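Local structure of uncharacterized protein (Pseudomonas aeruginosa UCBPP-PA14, 3FD9) at residues S98-W102 / V103-V107; R38-R42 / L43-Q47; P211-E214 / V215-C218. The protein represses the type III secretion regulon as an antiactivator, probably by disrupting self-association and DNA binding of the transcriptional activator ExsA until ExsC relieves it on host cell contact. One frame throughout, in Å; residues are numbered along the deposited sequence.

Interaction 1 of 3, residues S98-W102 / V103-V107; sequences SMIDW and VLLPV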
ATOM      1  N   SER A  98      -8.527  19.268  -3.496  1.00 36.43           N
ATOM      2  CA  SER A  98      -7.493  20.093  -2.894  1.00 35.42           C
ATOM      3  C   SER A  98      -8.089  21.031  -1.852  1.00 33.98           C
ATOM      4  O   SER A  98      -7.498  21.270  -0.804  1.00 34.43           O
ATOM      5  CB  SER A  98      -6.760  20.890  -3.969  1.00 36.36           C
ATOM      6  OG  SER A  98      -5.849  20.063  -4.673  1.00 35.64           O
HETATM    7  N   MSE A  99      -9.267  21.554  -2.148  1.00 37.76           N
HETATM    8  CA  MSE A  99      -9.993  22.384  -1.206  1.00 37.63           C
HETATM    9  C   MSE A  99     -10.263  21.614   0.088  1.00 38.44           C
HETATM   10  O   MSE A  99     -10.239  22.179   1.179  1.00 38.97           O
HETATM   11  CB  MSE A  99     -11.308  22.846  -1.832  1.00 37.53           C
HETATM   12  CG  MSE A  99     -12.239  23.525  -0.851  1.00 43.15           C
HETATM   13 SE   MSE A  99     -11.572  25.284  -0.284  1.00 45.15          SE
HETATM   14  CE  MSE A  99     -12.018  26.298  -1.925  1.00 37.72           C
ATOM     15  N   ILE A 100     -10.498  20.313  -0.042  1.00 27.10           N
ATOM     16  CA  ILE A 100     -10.895  19.490   1.090  1.00 26.00           C
ATOM     17  C   ILE A 100      -9.713  19.090   1.950  1.00 26.73           C
ATOM     18  O   ILE A 100      -9.781  19.132   3.173  1.00 29.04           O
ATOM     19  CB  ILE A 100     -11.591  18.200   0.622  1.00 25.52           C
ATOM     20  CG1 ILE A 100     -12.959  18.513   0.010  1.00 24.87           C
ATOM     21  CG2 ILE A 100     -11.741  17.235   1.774  1.00 22.62           C
ATOM     22  CD1 ILE A 100     -13.545  17.350  -0.781  1.00 17.40           C
ATOM     23  N   ASP A 101      -8.628  18.681   1.309  1.00 27.31           N
ATOM     24  CA  ASP A 101      -7.521  18.084   2.033  1.00 27.70           C
ATOM     25  C   ASP A 101      -6.614  19.128   2.640  1.00 28.89           C
ATOM     26  O   ASP A 101      -5.905  18.852   3.607  1.00 30.68           O
ATOM     27  CB  ASP A 101      -6.708  17.199   1.103  1.00 28.31           C
ATOM     28  CG  ASP A 101      -7.428  15.929   0.743  1.00 32.56           C
ATOM     29  OD1 ASP A 101      -8.070  15.335   1.642  1.00 36.54           O
ATOM     30  OD2 ASP A 101      -7.350  15.525  -0.438  1.00 33.00           O
ATOM     31  N   TRP A 102      -6.631  20.321   2.057  1.00 35.75           N
ATOM     32  CA  TRP A 102      -5.736  21.379   2.477  1.00 34.55           C
ATOM     33  C   TRP A 102      -6.435  22.434   3.319  1.00 35.83           C
ATOM     34  O   TRP A 102      -5.793  23.172   4.048  1.00 38.61           O
ATOM     35  CB  TRP A 102      -5.039  22.013   1.269  1.00 34.50           C
ATOM     36  CG  TRP A 102      -3.678  21.414   1.007  1.00 35.77           C
ATOM     37  CD1 TRP A 102      -2.508  21.715   1.655  1.00 37.56           C
ATOM     38  CD2 TRP A 102      -3.349  20.406   0.044  1.00 27.86           C
ATOM     39  NE1 TRP A 102      -1.478  20.955   1.152  1.00 33.67           N
ATOM     40  CE2 TRP A 102      -1.968  20.145   0.165  1.00 28.53           C
ATOM     41  CE3 TRP A 102      -4.087  19.701  -0.909  1.00 34.78           C
ATOM     42  CZ2 TRP A 102      -1.313  19.214  -0.630  1.00 34.04           C
ATOM     43  CZ3 TRP A 102      -3.432  18.772  -1.697  1.00 37.50           C
ATOM     44  CH2 TRP A 102      -2.059  18.539  -1.554  1.00 39.52           C
ATOM     45  N   VAL A 103      -7.753  22.505   3.232  1.00 32.61           N
ATOM     46  CA  VAL A 103      -8.476  23.518   3.976  1.00 31.72           C
ATOM     47  C   VAL A 103      -9.559  22.900   4.852  1.00 33.51           C
ATOM     48  O   VAL A 103      -9.407  22.814   6.063  1.00 36.56           O
ATOM     49  CB  VAL A 103      -9.106  24.570   3.040  1.00 32.25           C
ATOM     50  CG1 VAL A 103      -9.791  25.653   3.845  1.00 30.59           C
ATOM     51  CG2 VAL A 103      -8.053  25.180   2.157  1.00 29.96           C
ATOM     52  N   LEU A 104     -10.648  22.460   4.236  1.00 26.58           N
ATOM     53  CA  LEU A 104     -11.830  22.070   4.988  1.00 25.02           C
ATOM     54  C   LEU A 104     -11.552  21.083   6.115  1.00 25.64           C
ATOM     55  O   LEU A 104     -11.990  21.294   7.245  1.00 27.39           O
ATOM     56  CB  LEU A 104     -12.908  21.530   4.058  1.00 24.12           C
ATOM     57  CG  LEU A 104     -13.350  22.466   2.927  1.00 23.94           C
ATOM     58  CD1 LEU A 104     -14.525  21.839   2.181  1.00 26.42           C
ATOM     59  CD2 LEU A 104     -13.714  23.837   3.453  1.00 25.15           C
ATOM     60  N   LEU A 105     -10.825  20.013   5.820  1.00 21.42           N
ATOM     61  CA  LEU A 105     -10.542  19.001   6.836  1.00 20.55           C
ATOM     62  C   LEU A 105      -9.610  19.486   7.958  1.00 21.82           C
ATOM     63  O   LEU A 105      -9.902  19.290   9.139  1.00 23.06           O
ATOM     64  CB  LEU A 105      -9.996  17.726   6.191  1.00 18.74           C
ATOM     65  CG  LEU A 105     -11.003  16.896   5.409  1.00 17.66           C
ATOM     66  CD1 LEU A 105     -10.402  15.554   5.084  1.00 19.05           C
ATOM     67  CD2 LEU A 105     -12.302  16.714   6.188  1.00 24.26           C
ATOM     68  N   PRO A 106      -8.477  20.108   7.599  1.00 29.71           N
ATOM     69  CA  PRO A 106      -7.629  20.702   8.644  1.00 30.72           C
ATOM     70  C   PRO A 106      -8.392  21.735   9.471  1.00 32.61           C
ATOM     71  O   PRO A 106      -8.383  21.699  10.703  1.00 33.97           O
ATOM     72  CB  PRO A 106      -6.530  21.397   7.846  1.00 29.87           C
ATOM     73  CG  PRO A 106      -6.445  20.602   6.569  1.00 29.93           C
ATOM     74  CD  PRO A 106      -7.868  20.213   6.263  1.00 29.30           C
ATOM     75  N   VAL A 107      -9.058  22.654   8.785  1.00 31.48           N
ATOM     76  CA  VAL A 107      -9.812  23.707   9.446  1.00 32.67           C
ATOM     77  C   VAL A 107     -10.850  23.139  10.398  1.00 34.31           C
ATOM     78  O   VAL A 107     -11.055  23.667  11.492  1.00 36.75           O
ATOM     79  CB  VAL A 107     -10.505  24.618   8.425  1.00 32.11           C
ATOM     80  CG1 VAL A 107     -11.608  25.425   9.087  1.00 30.25           C
ATOM     81  CG2 VAL A 107      -9.472  25.528   7.759  1.00 33.20           C
TER
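L105 packs against I100 one widened turn back along helix 96-115, and its side chain can be followed outward. L105 CB lies 3.3 Å from I100 O, with CG almost as near the same carbonyl oxygen. L105 CG also approaches the gamma branch of isoleucine, CG2 of I100, at 3.7 Å. Farther out, CD1 of L105 runs past this methyl and comes within 4.2 Å of D101 OD1. With CG beside the backbone N (chi1 -72°), the leucine is laid back toward the preceding turn. L105 also packs on M39 of the second subunit, so a branched apolar residue serves both the turn and the interface.

On another side, L104 CG sits 4.1 Å from M99 CG. M99 is a selenomethionine whose chain bends at chi2 and chi3, placing SE 4.2 Å from V103 CB. L104 faces helices 193-203 and 217-223, touching L200 and W220, and M99 reaches L223, whereas V103 packs on L93. The polar end of D101 is instead satisfied outside the turn: OD2 pairs with R31 of the second subunit in a salt bridge and hydrogen-bonds Q97.

The backbone explains the spacing. L104 N donates to M99 O at 3.1 Å (168° at the hydrogen), and L105 N donates to I100 O at 3.0 Å; both reach back five residues and lie in the carbonyl plane. V103 N adds only a weak bond to M99 O. P106 has no N-H to give, and its CG rests 3.5 Å from D101 O. The consecutive i+5 bonds are characteristic of a pi-type turn (pi-bulge) within an alpha-helix, and the missing N-H of P106 just after it goes with the kink.

Interaction 2 of 3, residues R38-R42 / L43-Q47; sequences RMLPR and LRLEQ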
ATOM      1  N   ARG A  38      19.249   7.093  -1.927  1.00 30.01           N
ATOM      2  CA  ARG A  38      20.500   7.189  -2.671  1.00 30.26           C
ATOM      3  C   ARG A  38      21.015   8.627  -2.686  1.00 30.76           C
ATOM      4  O   ARG A  38      22.230   8.864  -2.633  1.00 32.26           O
ATOM      5  CB  ARG A  38      20.303   6.664  -4.095  1.00 30.83           C
ATOM      6  CG  ARG A  38      21.474   6.891  -5.001  1.00 32.71           C
ATOM      7  CD  ARG A  38      22.701   6.135  -4.509  1.00 34.01           C
ATOM      8  NE  ARG A  38      22.528   4.687  -4.531  1.00 34.07           N
ATOM      9  CZ  ARG A  38      23.453   3.820  -4.130  1.00 35.20           C
ATOM     10  NH1 ARG A  38      24.618   4.254  -3.675  1.00 36.33           N
ATOM     11  NH2 ARG A  38      23.220   2.516  -4.183  1.00 35.37           N
HETATM   12  N   MSE A  39      20.088   9.583  -2.755  1.00 37.80           N
HETATM   13  CA  MSE A  39      20.456  10.970  -3.002  1.00 39.07           C
HETATM   14  C   MSE A  39      20.697  11.764  -1.720  1.00 42.10           C
HETATM   15  O   MSE A  39      21.537  12.670  -1.678  1.00 42.95           O
HETATM   16  CB  MSE A  39      19.392  11.655  -3.856  1.00 39.34           C
HETATM   17  CG  MSE A  39      19.145  10.962  -5.167  1.00 43.22           C
HETATM   18 SE   MSE A  39      20.798  10.711  -6.191  1.00 53.61          SE
HETATM   19  CE  MSE A  39      20.318   9.083  -7.131  1.00 56.45           C
ATOM     20  N   LEU A  40      19.949  11.418  -0.678  1.00 38.41           N
ATOM     21  CA  LEU A  40      20.051  12.090   0.603  1.00 39.95           C
ATOM     22  C   LEU A  40      20.939  11.311   1.560  1.00 41.88           C
ATOM     23  O   LEU A  40      20.755  10.105   1.741  1.00 42.01           O
ATOM     24  CB  LEU A  40      18.665  12.260   1.224  1.00 37.86           C
ATOM     25  CG  LEU A  40      17.732  13.258   0.550  1.00 36.85           C
ATOM     26  CD1 LEU A  40      16.561  13.584   1.469  1.00 38.36           C
ATOM     27  CD2 LEU A  40      18.476  14.523   0.201  1.00 43.97           C
ATOM     28  N   PRO A  41      21.906  12.010   2.173  1.00 42.19           N
ATOM     29  CA  PRO A  41      22.739  11.520   3.271  1.00 45.41           C
ATOM     30  C   PRO A  41      21.860  10.997   4.392  1.00 46.07           C
ATOM     31  O   PRO A  41      20.770  11.521   4.585  1.00 45.87           O
ATOM     32  CB  PRO A  41      23.452  12.784   3.751  1.00 46.77           C
ATOM     33  CG  PRO A  41      23.464  13.691   2.573  1.00 45.08           C
ATOM     34  CD  PRO A  41      22.219  13.406   1.815  1.00 44.09           C
ATOM     35  N   ARG A  42      22.325   9.994   5.122  1.00 62.64           N
ATOM     36  CA  ARG A  42      21.547   9.412   6.214  1.00 64.71           C
ATOM     37  C   ARG A  42      20.982  10.471   7.165  1.00 63.79           C
ATOM     38  O   ARG A  42      19.873  10.332   7.688  1.00 63.54           O
ATOM     39  CB  ARG A  42      22.406   8.420   6.997  1.00 67.95           C
ATOM     40  CG  ARG A  42      21.652   7.535   7.979  1.00 74.68           C
ATOM     41  CD  ARG A  42      22.508   7.291   9.231  1.00 87.12           C
ATOM     42  NE  ARG A  42      23.935   7.398   8.932  1.00 93.95           N
ATOM     43  CZ  ARG A  42      24.696   8.432   9.297  1.00 96.99           C
ATOM     44  NH1 ARG A  42      24.167   9.444   9.986  1.00 97.78           N
ATOM     45  NH2 ARG A  42      25.989   8.457   8.983  1.00100.16           N
ATOM     46  N   LEU A  43      21.756  11.527   7.386  1.00 60.38           N
ATOM     47  CA  LEU A  43      21.375  12.576   8.321  1.00 60.40           C
ATOM     48  C   LEU A  43      20.241  13.432   7.771  1.00 57.54           C
ATOM     49  O   LEU A  43      19.362  13.854   8.514  1.00 57.95           O
ATOM     50  CB  LEU A  43      22.593  13.443   8.667  1.00 63.81           C
ATOM     51  CG  LEU A  43      22.471  14.616   9.652  1.00 69.65           C
ATOM     52  CD1 LEU A  43      21.887  15.854   8.980  1.00 71.54           C
ATOM     53  CD2 LEU A  43      21.653  14.246  10.890  1.00 71.54           C
ATOM     54  N   ARG A  44      20.264  13.690   6.470  1.00 48.98           N
ATOM     55  CA  ARG A  44      19.232  14.502   5.835  1.00 47.17           C
ATOM     56  C   ARG A  44      17.933  13.727   5.733  1.00 45.43           C
ATOM     57  O   ARG A  44      16.844  14.283   5.865  1.00 45.23           O
ATOM     58  CB  ARG A  44      19.683  14.935   4.446  1.00 47.83           C
ATOM     59  CG  ARG A  44      20.767  15.990   4.460  1.00 51.55           C
ATOM     60  CD  ARG A  44      20.217  17.338   4.895  1.00 53.38           C
ATOM     61  NE  ARG A  44      21.248  18.366   4.866  1.00 64.01           N
ATOM     62  CZ  ARG A  44      21.827  18.870   5.950  1.00 69.27           C
ATOM     63  NH1 ARG A  44      21.459  18.451   7.153  1.00 70.60           N
ATOM     64  NH2 ARG A  44      22.771  19.798   5.833  1.00 73.55           N
ATOM     65  N   LEU A  45      18.057  12.431   5.486  1.00 38.75           N
ATOM     66  CA  LEU A  45      16.896  11.556   5.444  1.00 35.91           C
ATOM     67  C   LEU A  45      16.108  11.601   6.740  1.00 34.46           C
ATOM     68  O   LEU A  45      14.893  11.650   6.709  1.00 32.10           O
ATOM     69  CB  LEU A  45      17.309  10.113   5.154  1.00 36.32           C
ATOM     70  CG  LEU A  45      16.880   9.581   3.798  1.00 36.43           C
ATOM     71  CD1 LEU A  45      16.701   8.077   3.893  1.00 38.01           C
ATOM     72  CD2 LEU A  45      15.582  10.229   3.392  1.00 36.71           C
ATOM     73  N   GLU A  46      16.798  11.556   7.874  1.00 59.92           N
ATOM     74  CA  GLU A  46      16.115  11.564   9.159  1.00 61.79           C
ATOM     75  C   GLU A  46      15.539  12.946   9.430  1.00 59.15           C
ATOM     76  O   GLU A  46      14.475  13.073  10.026  1.00 59.92           O
ATOM     77  CB  GLU A  46      17.046  11.125  10.294  1.00 64.45           C
ATOM     78  CG  GLU A  46      17.931  12.235  10.848  1.00 76.87           C
ATOM     79  CD  GLU A  46      18.838  11.777  11.992  1.00 91.13           C
ATOM     80  OE1 GLU A  46      19.129  10.562  12.085  1.00 95.88           O
ATOM     81  OE2 GLU A  46      19.263  12.641  12.795  1.00 93.11           O
ATOM     82  N   GLN A  47      16.222  13.986   8.971  1.00 38.04           N
ATOM     83  CA  GLN A  47      15.688  15.334   9.137  1.00 36.66           C
ATOM     84  C   GLN A  47      14.416  15.493   8.335  1.00 33.85           C
ATOM     85  O   GLN A  47      13.448  16.093   8.799  1.00 35.12           O
ATOM     86  CB  GLN A  47      16.702  16.404   8.740  1.00 38.27           C
ATOM     87  CG  GLN A  47      17.715  16.703   9.829  1.00 40.82           C
ATOM     88  CD  GLN A  47      18.916  17.444   9.305  1.00 44.79           C
ATOM     89  OE1 GLN A  47      18.994  17.743   8.121  1.00 47.91           O
ATOM     90  NE2 GLN A  47      19.865  17.745  10.184  1.00 53.15           N
TER
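L40 and L45 meet on the inner side of the bend between helices 30-39 and 42-50, where L40 is buried. Their side chains cross at about a right angle, L40 CD1 reaching to 4.0 Å from L45 CD2 while L40 CB lies near L45 CG. L40, the residue at which the chain leaves helical geometry, also packs on I72, L73 and A76 of helix 66-76; leucine suits a place where a turn is pressed onto a neighbouring helix.

Just beside this pair the proline ring of P41 is backed by arginine hydrocarbon: P41 CD is 4.0 Å from R44 CB, and R44 CG touches the ring as well. P41 holds the N-cap position without a side-chain acceptor, so its contribution is the carbonyl. P41 O receives L45 N at 3.0 Å in a nearly straight bond (166°), with R44 N adding a weak one.

The opposite character appears at R42 and E46, both exposed and joined by a weak backbone bond, E46 N to R42 O. R42 CG stands anti to the backbone N (chi1 -168°), carrying the arginine off from the turn. There it packs on A176 of the third subunit and makes a long, weak ion pair with E180 of that subunit.

R44 bends at chi2 and spends its charged end elsewhere: NH1 donates to Q47 OE1 at 2.7 Å, tilted from the guanidinium plane but on a lone pair of the amide oxygen, which also accepts W83 NE1. Apolar packing and the P41 carbonyl together shape the bend, whereas any pull between R42 NH1 and E46 OE1, 5.6 Å apart, is probably mild.

Interaction 3 of 3, residues P211-E214 / V215-C218; sequences PIPE and VLEC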
ATOM      1  N   PRO A 211     -25.161  28.388   7.078  1.00 50.94           N
ATOM      2  CA  PRO A 211     -24.306  29.383   7.733  1.00 49.93           C
ATOM      3  C   PRO A 211     -23.116  28.741   8.440  1.00 48.05           C
ATOM      4  O   PRO A 211     -23.290  27.732   9.129  1.00 47.15           O
ATOM      5  CB  PRO A 211     -25.240  30.008   8.781  1.00 50.11           C
ATOM      6  CG  PRO A 211     -26.557  29.267   8.676  1.00 51.29           C
ATOM      7  CD  PRO A 211     -26.289  28.008   7.940  1.00 50.83           C
ATOM      8  N   ILE A 212     -21.934  29.331   8.294  1.00 48.40           N
ATOM      9  CA  ILE A 212     -20.736  28.821   8.960  1.00 48.51           C
ATOM     10  C   ILE A 212     -20.535  29.484  10.321  1.00 49.03           C
ATOM     11  O   ILE A 212     -20.938  30.628  10.513  1.00 51.50           O
ATOM     12  CB  ILE A 212     -19.474  29.052   8.100  1.00 48.08           C
ATOM     13  CG1 ILE A 212     -18.987  30.486   8.244  1.00 49.03           C
ATOM     14  CG2 ILE A 212     -19.755  28.745   6.632  1.00 45.71           C
ATOM     15  CD1 ILE A 212     -17.517  30.635   8.006  1.00 54.26           C
ATOM     16  N   PRO A 213     -19.905  28.773  11.270  1.00 43.91           N
ATOM     17  CA  PRO A 213     -19.651  29.316  12.612  1.00 45.83           C
ATOM     18  C   PRO A 213     -18.999  30.690  12.544  1.00 47.65           C
ATOM     19  O   PRO A 213     -18.219  30.931  11.631  1.00 47.78           O
ATOM     20  CB  PRO A 213     -18.678  28.303  13.214  1.00 44.15           C
ATOM     21  CG  PRO A 213     -19.011  27.028  12.530  1.00 43.31           C
ATOM     22  CD  PRO A 213     -19.379  27.407  11.123  1.00 43.90           C
ATOM     23  N   GLU A 214     -19.305  31.574  13.487  1.00 73.51           N
ATOM     24  CA  GLU A 214     -18.855  32.959  13.390  1.00 75.27           C
ATOM     25  C   GLU A 214     -17.339  33.051  13.492  1.00 72.88           C
ATOM     26  O   GLU A 214     -16.717  33.938  12.911  1.00 73.22           O
ATOM     27  CB  GLU A 214     -19.526  33.824  14.463  1.00 78.46           C
ATOM     28  CG  GLU A 214     -19.814  35.267  14.032  1.00 88.51           C
ATOM     29  CD  GLU A 214     -18.611  36.200  14.179  1.00101.99           C
ATOM     30  OE1 GLU A 214     -18.067  36.311  15.302  1.00105.70           O
ATOM     31  OE2 GLU A 214     -18.220  36.841  13.175  1.00103.26           O
ATOM     32  N   VAL A 215     -16.750  32.114  14.222  1.00 42.54           N
ATOM     33  CA  VAL A 215     -15.312  32.109  14.463  1.00 39.32           C
ATOM     34  C   VAL A 215     -14.503  31.732  13.217  1.00 37.44           C
ATOM     35  O   VAL A 215     -13.276  31.740  13.233  1.00 38.07           O
ATOM     36  CB  VAL A 215     -14.960  31.134  15.596  1.00 39.92           C
ATOM     37  CG1 VAL A 215     -15.052  29.692  15.101  1.00 36.36           C
ATOM     38  CG2 VAL A 215     -13.566  31.436  16.159  1.00 42.52           C
ATOM     39  N   LEU A 216     -15.192  31.398  12.135  1.00 38.20           N
ATOM     40  CA  LEU A 216     -14.513  30.994  10.912  1.00 34.53           C
ATOM     41  C   LEU A 216     -14.765  32.006   9.807  1.00 34.21           C
ATOM     42  O   LEU A 216     -14.356  31.802   8.665  1.00 31.10           O
ATOM     43  CB  LEU A 216     -14.972  29.595  10.468  1.00 33.82           C
ATOM     44  CG  LEU A 216     -14.687  28.414  11.399  1.00 39.51           C
ATOM     45  CD1 LEU A 216     -15.334  27.154  10.871  1.00 31.58           C
ATOM     46  CD2 LEU A 216     -13.213  28.203  11.571  1.00 32.04           C
ATOM     47  N   GLU A 217     -15.426  33.102  10.157  1.00 46.45           N
ATOM     48  CA  GLU A 217     -15.781  34.129   9.187  1.00 49.13           C
ATOM     49  C   GLU A 217     -14.597  34.716   8.418  1.00 47.17           C
ATOM     50  O   GLU A 217     -14.645  34.823   7.197  1.00 45.18           O
ATOM     51  CB  GLU A 217     -16.567  35.254   9.866  1.00 53.52           C
ATOM     52  CG  GLU A 217     -17.988  34.867  10.273  1.00 67.07           C
ATOM     53  CD  GLU A 217     -18.864  34.483   9.084  1.00 78.99           C
ATOM     54  OE1 GLU A 217     -18.416  34.657   7.927  1.00 80.98           O
ATOM     55  OE2 GLU A 217     -20.003  34.009   9.309  1.00 83.33           O
ATOM     56  N   CYS A 218     -13.539  35.105   9.120  1.00 58.65           N
ATOM     57  CA  CYS A 218     -12.412  35.746   8.444  1.00 59.01           C
ATOM     58  C   CYS A 218     -11.640  34.778   7.546  1.00 54.56           C
ATOM     59  O   CYS A 218     -10.891  35.200   6.672  1.00 54.47           O
ATOM     60  CB  CYS A 218     -11.493  36.486   9.430  1.00 62.66           C
ATOM     61  SG  CYS A 218     -11.571  35.898  11.127  1.00 73.57           S
TER
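P213 and L216 open helix 217-223 through a single 3-10 turn, the lead-in that ends in the N-cap residue L216. Two bonds reaching back three residues define it: L216 N to P213 O at 3.1 Å, and E217 N to E214 O at 3.2 Å. In both the donor stands well above the carbonyl plane, as the tight coiling of such a turn would lead one to expect.

The prolyl ring and the leucine lie side by side, pointing the same way, with P213 CG 4.0 Å from L216 CD1. L216 holds its CG beside the backbone N, and this sends the methyl end alongside the ring; W111 and W190 touch both residues. A rigid ring, fixing phi in the loop, and a branched apolar chain suit a place packed against W111 of helix 96-115 and W190. V215 also meets the ring: with its CG1 between the backbone N and the carbonyl carbon (chi1 75°), that methyl lies 4.3 Å from P213 CB, and the valine packs on W111 and L114.

I212 makes the same less common choice, its own CG1 lodged in that position (chi1 80°). That swings its delta methyl across the turn, and I212 CD1 comes to 3.7 Å from L216 CB. I212 CG1 lies 3.8 Å from E217 OE2.

On the surface side two glutamates cross at about a right angle while their carboxylates are nearly parallel, 22° apart. Each chain bends at chi2. The nearest charged oxygens, E214 OE2 and E217 OE2, stay 5.1 Å apart, and solvent probably moderates their repulsion. Closer packing is with carbon: E214 OE2 lies 3.5 Å from the CG of E217.

Overall arrangement
Interactions 1 and 3 are neighbours, their centres 16 Å apart, and they touch where V107 CG1 packs 4.1 Å from L216 CD2. Helix 96-115 is the common support: its kinked part carries interaction 1, and W111, farther along it, underlies the turn of 211-218. Interaction 2 belongs to the N-terminal helices, about 17 Å from interaction 1 and 29 Å from interaction 3 between nearest atoms, and lies across the chain's centre from interaction 3. Assembly relates the distant regions: through M39, the 38-47 region of one subunit meets the 98-107 region of another, while R38 pairs with E112 of the third subunit. Interaction 3 touches no other chain of the assembly.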